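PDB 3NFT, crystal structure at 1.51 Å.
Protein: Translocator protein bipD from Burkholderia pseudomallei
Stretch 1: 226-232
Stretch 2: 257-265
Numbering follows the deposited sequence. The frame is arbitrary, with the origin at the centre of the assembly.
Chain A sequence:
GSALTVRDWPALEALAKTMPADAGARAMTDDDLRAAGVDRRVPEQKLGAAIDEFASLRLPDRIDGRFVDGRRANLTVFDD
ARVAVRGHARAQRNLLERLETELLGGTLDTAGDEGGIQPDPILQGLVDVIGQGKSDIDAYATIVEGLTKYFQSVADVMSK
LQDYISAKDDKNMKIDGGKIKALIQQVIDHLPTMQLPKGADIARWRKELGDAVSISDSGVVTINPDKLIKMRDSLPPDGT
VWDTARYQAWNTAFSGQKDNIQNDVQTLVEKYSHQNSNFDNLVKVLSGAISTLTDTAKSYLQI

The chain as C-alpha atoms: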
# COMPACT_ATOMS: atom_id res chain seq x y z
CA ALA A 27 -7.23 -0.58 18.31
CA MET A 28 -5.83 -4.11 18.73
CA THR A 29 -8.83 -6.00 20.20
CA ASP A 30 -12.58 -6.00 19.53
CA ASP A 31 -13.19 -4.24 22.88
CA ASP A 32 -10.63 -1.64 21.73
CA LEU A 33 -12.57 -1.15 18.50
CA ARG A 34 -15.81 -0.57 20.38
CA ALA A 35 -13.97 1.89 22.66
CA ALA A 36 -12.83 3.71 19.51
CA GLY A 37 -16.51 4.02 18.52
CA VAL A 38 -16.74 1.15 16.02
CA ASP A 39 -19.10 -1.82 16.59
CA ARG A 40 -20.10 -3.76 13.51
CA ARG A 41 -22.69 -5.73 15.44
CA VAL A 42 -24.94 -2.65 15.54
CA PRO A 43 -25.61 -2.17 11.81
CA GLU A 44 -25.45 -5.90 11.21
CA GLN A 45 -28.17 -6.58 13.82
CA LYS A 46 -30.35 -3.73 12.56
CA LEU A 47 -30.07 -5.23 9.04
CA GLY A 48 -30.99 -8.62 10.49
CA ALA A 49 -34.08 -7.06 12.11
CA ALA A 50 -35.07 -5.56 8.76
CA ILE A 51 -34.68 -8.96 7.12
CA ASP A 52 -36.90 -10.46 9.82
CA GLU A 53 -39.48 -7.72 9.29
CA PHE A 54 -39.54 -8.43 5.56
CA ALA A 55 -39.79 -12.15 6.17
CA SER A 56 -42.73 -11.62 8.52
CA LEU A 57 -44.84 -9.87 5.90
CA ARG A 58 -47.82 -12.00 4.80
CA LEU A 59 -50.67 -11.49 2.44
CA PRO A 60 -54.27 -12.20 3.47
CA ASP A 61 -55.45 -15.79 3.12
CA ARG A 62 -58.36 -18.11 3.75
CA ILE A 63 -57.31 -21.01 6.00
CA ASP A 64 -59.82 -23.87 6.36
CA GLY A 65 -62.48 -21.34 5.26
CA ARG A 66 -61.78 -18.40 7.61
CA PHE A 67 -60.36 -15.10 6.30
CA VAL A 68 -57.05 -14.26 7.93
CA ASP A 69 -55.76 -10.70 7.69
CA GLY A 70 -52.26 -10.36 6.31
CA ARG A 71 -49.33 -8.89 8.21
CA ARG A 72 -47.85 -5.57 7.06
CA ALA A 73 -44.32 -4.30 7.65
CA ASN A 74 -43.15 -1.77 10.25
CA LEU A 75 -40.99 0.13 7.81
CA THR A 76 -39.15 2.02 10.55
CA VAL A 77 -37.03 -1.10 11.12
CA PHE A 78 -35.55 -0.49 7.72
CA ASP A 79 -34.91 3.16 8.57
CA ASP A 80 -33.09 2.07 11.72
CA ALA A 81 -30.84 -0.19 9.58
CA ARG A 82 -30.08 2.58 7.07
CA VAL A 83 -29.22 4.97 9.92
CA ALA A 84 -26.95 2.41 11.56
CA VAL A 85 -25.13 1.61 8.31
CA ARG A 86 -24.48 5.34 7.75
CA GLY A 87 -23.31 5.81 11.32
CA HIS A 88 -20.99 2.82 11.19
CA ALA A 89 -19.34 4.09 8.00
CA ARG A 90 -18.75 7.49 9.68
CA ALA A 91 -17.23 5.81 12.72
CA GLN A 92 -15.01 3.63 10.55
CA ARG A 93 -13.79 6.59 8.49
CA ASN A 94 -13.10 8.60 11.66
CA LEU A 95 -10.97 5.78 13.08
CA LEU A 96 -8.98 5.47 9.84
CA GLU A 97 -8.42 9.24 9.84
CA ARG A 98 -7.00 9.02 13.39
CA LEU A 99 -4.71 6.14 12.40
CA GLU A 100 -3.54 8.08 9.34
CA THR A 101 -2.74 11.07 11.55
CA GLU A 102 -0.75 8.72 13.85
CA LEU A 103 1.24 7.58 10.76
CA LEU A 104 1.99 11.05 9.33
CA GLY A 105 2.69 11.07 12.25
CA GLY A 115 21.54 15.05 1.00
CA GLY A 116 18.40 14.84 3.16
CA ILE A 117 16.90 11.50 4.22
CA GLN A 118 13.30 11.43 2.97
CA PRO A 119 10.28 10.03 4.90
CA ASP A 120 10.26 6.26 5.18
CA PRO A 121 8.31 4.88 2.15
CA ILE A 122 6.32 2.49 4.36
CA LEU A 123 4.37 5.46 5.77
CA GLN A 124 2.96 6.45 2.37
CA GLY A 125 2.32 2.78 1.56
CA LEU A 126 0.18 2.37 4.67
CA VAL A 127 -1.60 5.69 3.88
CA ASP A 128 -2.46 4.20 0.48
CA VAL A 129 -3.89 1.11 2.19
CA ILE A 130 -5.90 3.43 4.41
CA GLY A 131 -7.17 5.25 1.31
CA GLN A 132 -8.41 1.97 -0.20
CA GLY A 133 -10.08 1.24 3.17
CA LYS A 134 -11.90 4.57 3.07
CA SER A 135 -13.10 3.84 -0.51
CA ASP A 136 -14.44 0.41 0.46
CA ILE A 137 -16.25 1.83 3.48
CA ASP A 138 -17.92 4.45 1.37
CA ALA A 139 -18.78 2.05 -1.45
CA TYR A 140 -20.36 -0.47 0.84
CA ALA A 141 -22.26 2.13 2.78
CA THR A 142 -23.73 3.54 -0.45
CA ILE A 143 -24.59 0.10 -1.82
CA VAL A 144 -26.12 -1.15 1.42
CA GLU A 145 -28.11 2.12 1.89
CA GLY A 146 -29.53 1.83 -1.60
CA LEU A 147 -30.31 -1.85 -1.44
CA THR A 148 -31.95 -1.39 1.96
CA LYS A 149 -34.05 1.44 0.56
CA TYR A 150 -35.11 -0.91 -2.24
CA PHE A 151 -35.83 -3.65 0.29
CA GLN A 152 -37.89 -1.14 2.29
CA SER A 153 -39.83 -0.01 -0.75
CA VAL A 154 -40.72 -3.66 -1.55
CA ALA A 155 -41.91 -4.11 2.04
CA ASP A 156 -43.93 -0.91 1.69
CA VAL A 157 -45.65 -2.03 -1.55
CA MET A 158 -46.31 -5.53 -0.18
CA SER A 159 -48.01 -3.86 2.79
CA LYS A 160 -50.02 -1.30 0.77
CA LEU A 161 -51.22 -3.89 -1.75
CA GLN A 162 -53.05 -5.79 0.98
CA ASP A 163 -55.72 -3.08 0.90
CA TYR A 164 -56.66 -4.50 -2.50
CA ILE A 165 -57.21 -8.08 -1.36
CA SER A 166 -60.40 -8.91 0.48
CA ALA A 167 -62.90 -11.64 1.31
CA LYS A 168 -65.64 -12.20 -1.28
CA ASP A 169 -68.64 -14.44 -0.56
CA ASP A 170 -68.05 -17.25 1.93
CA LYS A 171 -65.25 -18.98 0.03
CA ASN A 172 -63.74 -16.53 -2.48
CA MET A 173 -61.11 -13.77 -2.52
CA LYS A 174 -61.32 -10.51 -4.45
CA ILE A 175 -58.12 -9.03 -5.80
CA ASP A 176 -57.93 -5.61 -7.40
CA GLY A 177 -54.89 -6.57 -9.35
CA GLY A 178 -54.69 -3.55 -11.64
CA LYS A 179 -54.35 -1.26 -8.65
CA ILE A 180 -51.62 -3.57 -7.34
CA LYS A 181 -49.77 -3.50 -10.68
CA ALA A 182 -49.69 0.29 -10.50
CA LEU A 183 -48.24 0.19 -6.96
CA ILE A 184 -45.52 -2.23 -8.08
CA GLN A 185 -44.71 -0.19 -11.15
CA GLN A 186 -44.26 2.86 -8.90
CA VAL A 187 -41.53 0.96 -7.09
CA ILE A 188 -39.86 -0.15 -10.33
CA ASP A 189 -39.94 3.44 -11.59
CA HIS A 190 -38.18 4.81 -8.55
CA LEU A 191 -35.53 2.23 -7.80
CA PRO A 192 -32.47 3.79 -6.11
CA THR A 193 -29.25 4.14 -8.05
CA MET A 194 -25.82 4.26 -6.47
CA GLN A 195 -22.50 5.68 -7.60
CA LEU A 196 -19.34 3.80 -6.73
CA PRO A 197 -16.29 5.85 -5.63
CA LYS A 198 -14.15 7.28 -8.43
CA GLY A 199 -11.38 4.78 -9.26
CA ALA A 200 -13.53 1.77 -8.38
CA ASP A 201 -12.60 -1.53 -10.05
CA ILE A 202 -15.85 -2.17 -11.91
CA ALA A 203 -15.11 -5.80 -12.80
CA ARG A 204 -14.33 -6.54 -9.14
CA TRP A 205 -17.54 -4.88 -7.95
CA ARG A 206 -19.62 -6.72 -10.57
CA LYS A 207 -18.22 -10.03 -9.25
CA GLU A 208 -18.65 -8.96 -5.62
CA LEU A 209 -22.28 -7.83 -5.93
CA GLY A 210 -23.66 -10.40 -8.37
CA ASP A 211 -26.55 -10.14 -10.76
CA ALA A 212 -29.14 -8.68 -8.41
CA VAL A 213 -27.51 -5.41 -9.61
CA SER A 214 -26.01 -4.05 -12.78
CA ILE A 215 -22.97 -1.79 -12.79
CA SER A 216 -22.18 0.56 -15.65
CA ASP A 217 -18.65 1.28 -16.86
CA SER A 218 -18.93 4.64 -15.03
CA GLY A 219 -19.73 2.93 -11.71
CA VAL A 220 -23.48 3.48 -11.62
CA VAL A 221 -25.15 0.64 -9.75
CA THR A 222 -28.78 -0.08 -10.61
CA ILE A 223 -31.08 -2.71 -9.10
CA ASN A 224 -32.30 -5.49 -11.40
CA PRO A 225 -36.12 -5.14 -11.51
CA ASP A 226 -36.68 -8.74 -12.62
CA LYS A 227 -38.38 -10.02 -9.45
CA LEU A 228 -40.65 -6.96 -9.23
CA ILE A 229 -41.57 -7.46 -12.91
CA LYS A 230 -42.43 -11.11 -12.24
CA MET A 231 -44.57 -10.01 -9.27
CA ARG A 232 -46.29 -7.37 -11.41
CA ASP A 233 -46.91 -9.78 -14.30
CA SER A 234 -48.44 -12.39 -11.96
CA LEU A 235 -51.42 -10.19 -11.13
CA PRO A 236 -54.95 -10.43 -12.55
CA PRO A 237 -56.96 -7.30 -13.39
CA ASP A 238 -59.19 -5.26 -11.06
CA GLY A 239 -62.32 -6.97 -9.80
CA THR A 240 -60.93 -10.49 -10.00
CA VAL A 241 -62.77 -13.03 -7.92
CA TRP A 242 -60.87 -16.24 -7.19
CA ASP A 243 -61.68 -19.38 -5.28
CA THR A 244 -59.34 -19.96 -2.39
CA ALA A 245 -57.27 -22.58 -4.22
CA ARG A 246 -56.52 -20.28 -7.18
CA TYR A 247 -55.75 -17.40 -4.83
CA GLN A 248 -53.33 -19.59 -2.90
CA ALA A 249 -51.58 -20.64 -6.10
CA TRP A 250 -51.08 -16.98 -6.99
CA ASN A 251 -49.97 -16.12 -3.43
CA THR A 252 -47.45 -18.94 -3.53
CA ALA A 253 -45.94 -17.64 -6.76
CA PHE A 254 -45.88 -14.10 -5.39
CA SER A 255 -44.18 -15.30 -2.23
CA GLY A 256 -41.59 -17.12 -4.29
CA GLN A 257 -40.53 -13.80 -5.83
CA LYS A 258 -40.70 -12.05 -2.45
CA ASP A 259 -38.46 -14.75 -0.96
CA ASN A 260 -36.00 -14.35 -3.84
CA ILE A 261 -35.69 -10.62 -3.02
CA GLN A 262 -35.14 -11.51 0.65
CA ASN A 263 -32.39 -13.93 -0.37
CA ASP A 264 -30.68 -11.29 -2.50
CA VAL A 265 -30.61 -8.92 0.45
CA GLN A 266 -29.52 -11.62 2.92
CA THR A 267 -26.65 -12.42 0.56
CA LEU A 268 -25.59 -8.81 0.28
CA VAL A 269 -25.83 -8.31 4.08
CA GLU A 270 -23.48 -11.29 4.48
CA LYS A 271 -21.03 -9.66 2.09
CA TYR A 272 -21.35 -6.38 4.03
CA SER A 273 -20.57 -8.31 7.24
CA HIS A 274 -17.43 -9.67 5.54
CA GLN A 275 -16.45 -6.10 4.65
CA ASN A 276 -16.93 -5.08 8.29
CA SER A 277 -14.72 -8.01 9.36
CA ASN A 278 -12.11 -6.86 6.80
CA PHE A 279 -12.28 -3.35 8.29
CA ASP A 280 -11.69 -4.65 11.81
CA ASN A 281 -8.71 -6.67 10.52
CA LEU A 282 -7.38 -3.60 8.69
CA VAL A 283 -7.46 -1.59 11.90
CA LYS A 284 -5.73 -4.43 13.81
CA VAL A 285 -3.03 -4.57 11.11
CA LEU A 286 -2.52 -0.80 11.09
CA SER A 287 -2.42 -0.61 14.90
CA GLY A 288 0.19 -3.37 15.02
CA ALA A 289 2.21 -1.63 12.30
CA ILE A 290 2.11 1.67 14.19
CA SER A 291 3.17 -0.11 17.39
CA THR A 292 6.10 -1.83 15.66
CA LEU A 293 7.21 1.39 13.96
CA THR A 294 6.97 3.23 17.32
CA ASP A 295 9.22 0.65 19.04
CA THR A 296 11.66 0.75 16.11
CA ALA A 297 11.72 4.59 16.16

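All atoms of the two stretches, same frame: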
# COMPACT_ATOMS: atom_id res chain seq x y z
N ASP A 226 -36.09 -7.51 -12.10
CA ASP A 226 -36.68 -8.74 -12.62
C ASP A 226 -37.71 -9.37 -11.67
O ASP A 226 -38.79 -9.79 -12.09
CB ASP A 226 -35.63 -9.78 -13.05
CG ASP A 226 -34.67 -10.22 -11.93
OD1 ASP A 226 -34.02 -11.26 -12.15
OD2 ASP A 226 -34.49 -9.53 -10.91
N LYS A 227 -37.43 -9.39 -10.37
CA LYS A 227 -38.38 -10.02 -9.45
C LYS A 227 -39.65 -9.16 -9.32
O LYS A 227 -40.75 -9.69 -9.25
CB LYS A 227 -37.74 -10.27 -8.07
CG LYS A 227 -36.72 -11.39 -8.09
CD LYS A 227 -35.29 -10.95 -8.00
CE LYS A 227 -34.32 -12.10 -8.29
NZ LYS A 227 -32.86 -11.83 -8.02
N LEU A 228 -39.49 -7.84 -9.28
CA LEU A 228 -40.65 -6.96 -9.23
C LEU A 228 -41.51 -7.09 -10.48
O LEU A 228 -42.73 -7.05 -10.40
CB LEU A 228 -40.22 -5.51 -9.04
CG LEU A 228 -39.67 -5.14 -7.66
CD1 LEU A 228 -39.03 -3.75 -7.68
CD2 LEU A 228 -40.77 -5.29 -6.61
N ILE A 229 -40.86 -7.22 -11.64
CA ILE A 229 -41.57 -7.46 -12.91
C ILE A 229 -42.36 -8.77 -12.87
O ILE A 229 -43.53 -8.81 -13.26
CB ILE A 229 -40.58 -7.45 -14.06
CG1 ILE A 229 -40.09 -6.02 -14.28
CG2 ILE A 229 -41.24 -8.07 -15.32
CD1 ILE A 229 -38.92 -5.87 -15.28
N LYS A 230 -41.75 -9.82 -12.35
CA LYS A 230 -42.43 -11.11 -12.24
C LYS A 230 -43.63 -11.00 -11.30
O LYS A 230 -44.69 -11.52 -11.58
CB LYS A 230 -41.47 -12.24 -11.82
CG LYS A 230 -40.56 -12.69 -12.95
CD LYS A 230 -39.51 -13.66 -12.52
CE LYS A 230 -38.52 -13.94 -13.67
NZ LYS A 230 -39.19 -14.18 -14.97
N MET A 231 -43.45 -10.27 -10.19
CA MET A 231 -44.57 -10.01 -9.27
C MET A 231 -45.69 -9.23 -9.97
O MET A 231 -46.86 -9.61 -9.93
CB MET A 231 -44.07 -9.22 -8.06
CG MET A 231 -43.26 -10.01 -7.07
SD MET A 231 -42.63 -8.85 -5.83
CE MET A 231 -42.58 -9.85 -4.38
N ARG A 232 -45.31 -8.16 -10.65
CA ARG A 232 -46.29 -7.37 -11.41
C ARG A 232 -47.05 -8.21 -12.44
O ARG A 232 -48.29 -8.16 -12.54
CB ARG A 232 -45.59 -6.20 -12.12
CG ARG A 232 -46.53 -5.15 -12.69
CD ARG A 232 -45.79 -4.26 -13.70
NE ARG A 232 -45.27 -5.09 -14.79
CZ ARG A 232 -44.20 -4.81 -15.54
NH1 ARG A 232 -43.49 -3.71 -15.35
NH2 ARG A 232 -43.83 -5.69 -16.47
N GLN A 257 -41.29 -14.97 -5.40
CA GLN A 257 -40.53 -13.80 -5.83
C GLN A 257 -40.08 -12.94 -4.62
O GLN A 257 -38.95 -12.50 -4.57
CB GLN A 257 -41.36 -12.96 -6.78
CG GLN A 257 -41.70 -13.70 -8.07
CD GLN A 257 -40.47 -14.15 -8.88
OE1 GLN A 257 -39.44 -13.46 -8.95
NE2 GLN A 257 -40.58 -15.35 -9.49
N LYS A 258 -40.99 -12.75 -3.67
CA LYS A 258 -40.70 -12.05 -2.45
C LYS A 258 -39.50 -12.72 -1.76
O LYS A 258 -38.55 -12.05 -1.37
CB LYS A 258 -41.94 -12.06 -1.55
CG LYS A 258 -41.71 -11.57 -0.12
CD LYS A 258 -42.90 -11.78 0.80
CE LYS A 258 -42.64 -11.28 2.23
NZ LYS A 258 -42.06 -12.35 3.11
N ASP A 259 -39.54 -14.05 -1.64
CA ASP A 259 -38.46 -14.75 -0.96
C ASP A 259 -37.13 -14.65 -1.73
O ASP A 259 -36.04 -14.66 -1.12
CB ASP A 259 -38.79 -16.23 -0.71
CG ASP A 259 -39.90 -16.44 0.32
OD1 ASP A 259 -40.27 -15.48 1.02
OD2 ASP A 259 -40.38 -17.60 0.47
N ASN A 260 -37.20 -14.57 -3.06
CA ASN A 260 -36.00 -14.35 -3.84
C ASN A 260 -35.36 -12.99 -3.48
O ASN A 260 -34.13 -12.88 -3.35
CB ASN A 260 -36.34 -14.43 -5.33
CG ASN A 260 -35.13 -14.69 -6.23
OD1 ASN A 260 -33.94 -14.47 -5.88
ND2 ASN A 260 -35.44 -15.15 -7.43
N ILE A 261 -36.19 -11.95 -3.38
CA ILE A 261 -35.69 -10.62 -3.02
C ILE A 261 -35.08 -10.66 -1.62
O ILE A 261 -33.99 -10.14 -1.43
CB ILE A 261 -36.77 -9.54 -3.11
CG1 ILE A 261 -37.25 -9.39 -4.57
CG2 ILE A 261 -36.25 -8.19 -2.51
CD1 ILE A 261 -38.44 -8.41 -4.69
N GLN A 262 -35.72 -11.39 -0.69
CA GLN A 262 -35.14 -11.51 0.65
C GLN A 262 -33.76 -12.20 0.57
O GLN A 262 -32.82 -11.80 1.24
CB GLN A 262 -36.03 -12.33 1.59
CG GLN A 262 -35.48 -12.39 2.99
CD GLN A 262 -36.27 -13.27 3.96
OE1 GLN A 262 -35.68 -13.99 4.82
NE2 GLN A 262 -37.59 -13.22 3.87
N ASN A 263 -33.66 -13.25 -0.24
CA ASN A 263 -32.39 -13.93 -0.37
C ASN A 263 -31.29 -13.05 -0.95
O ASN A 263 -30.15 -13.09 -0.53
CB ASN A 263 -32.50 -15.20 -1.21
CG ASN A 263 -31.24 -16.02 -1.14
OD1 ASN A 263 -30.37 -15.90 -1.99
ND2 ASN A 263 -31.10 -16.79 -0.06
N ASP A 264 -31.64 -12.21 -1.91
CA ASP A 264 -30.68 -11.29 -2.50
C ASP A 264 -30.11 -10.37 -1.44
O ASP A 264 -28.91 -10.11 -1.39
CB ASP A 264 -31.33 -10.43 -3.59
CG ASP A 264 -31.72 -11.21 -4.83
OD1 ASP A 264 -31.14 -12.28 -5.09
OD2 ASP A 264 -32.65 -10.74 -5.52
N VAL A 265 -31.00 -9.87 -0.59
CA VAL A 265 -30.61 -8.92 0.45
C VAL A 265 -29.85 -9.63 1.56
O VAL A 265 -28.82 -9.11 2.01
CB VAL A 265 -31.80 -8.14 0.97
CG1 VAL A 265 -31.41 -7.25 2.15
CG2 VAL A 265 -32.35 -7.26 -0.18
O HOH W 1 -31.41 -14.37 -7.24

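Residues 226-232 and 257-265 are both helical and run nearly antiparallel, with an angle of 167° between their N-to-C directions and a closest axial approach of 9.4 Å. The two stretches bury 417 Å² between them, counting both sides. Their backbones come nearest at the start of stretch 2, where the CA atoms of K227 and Q257 are 5.7 Å apart. K227 dominates the stretch 1 side: its side chain enters a hole formed by Q257, N260, I261 and D264, residues that one face of the second helix brings together through its i, i+3, i+4 and i+7 spacing.

Q257 opens the contact with its CA-to-CB bond directed toward stretch 1. Its CB packs 3.5 Å from CG of M231, and its side chain, with chi1 and chi2 both m, sets OE1 between the two lysines, 3.5 Å from CG of K227 and 3.6 Å from CD of K230. These are van der Waals contacts with the aliphatic parts of the lysines; the ammonium end of K230 leads away from the interface.

K258 directs its CA-to-CB bond away overall, yet the base of the residue is still touched by M231, whose CE methyl lies 3.4 Å from the backbone N of K258 and 3.6 Å from its CB. D259, one position further on, points away and makes no contact.

N260 again directs its CA-to-CB bond toward stretch 1. The ND2 atom of N260 lies 3.4 Å from CE of K227, a packing contact, while its OD1 accepts a hydrogen bond from a water at 2.9 Å. I261 supplies the apolar floor beneath the lysine: its CG1 is 3.6 Å from CB of K227, and its CD1 reaches CD2 of L228 at 4.3 Å and SD of M231 at 4.4 Å. The L228 and M231 contacts are looser, but they extend the buried apolar surface beyond the lysine stem.

Q262 and N263 are out of reach, and the next contact comes at D264. Here the extended outer part of K227, with chi3 and chi4 both t, delivers NZ to within 2.7 Å of OD2 of D264, forming a salt bridge that is also the only direct hydrogen bond between the stretches. The same water reinforces it, accepting from NZ of K227 at 3.0 Å and donating to OD1 of D264 at 3.0 Å as well as to N260. K227 thus combines an aliphatic stem packed on I261 with a charged tip neutralised by D264.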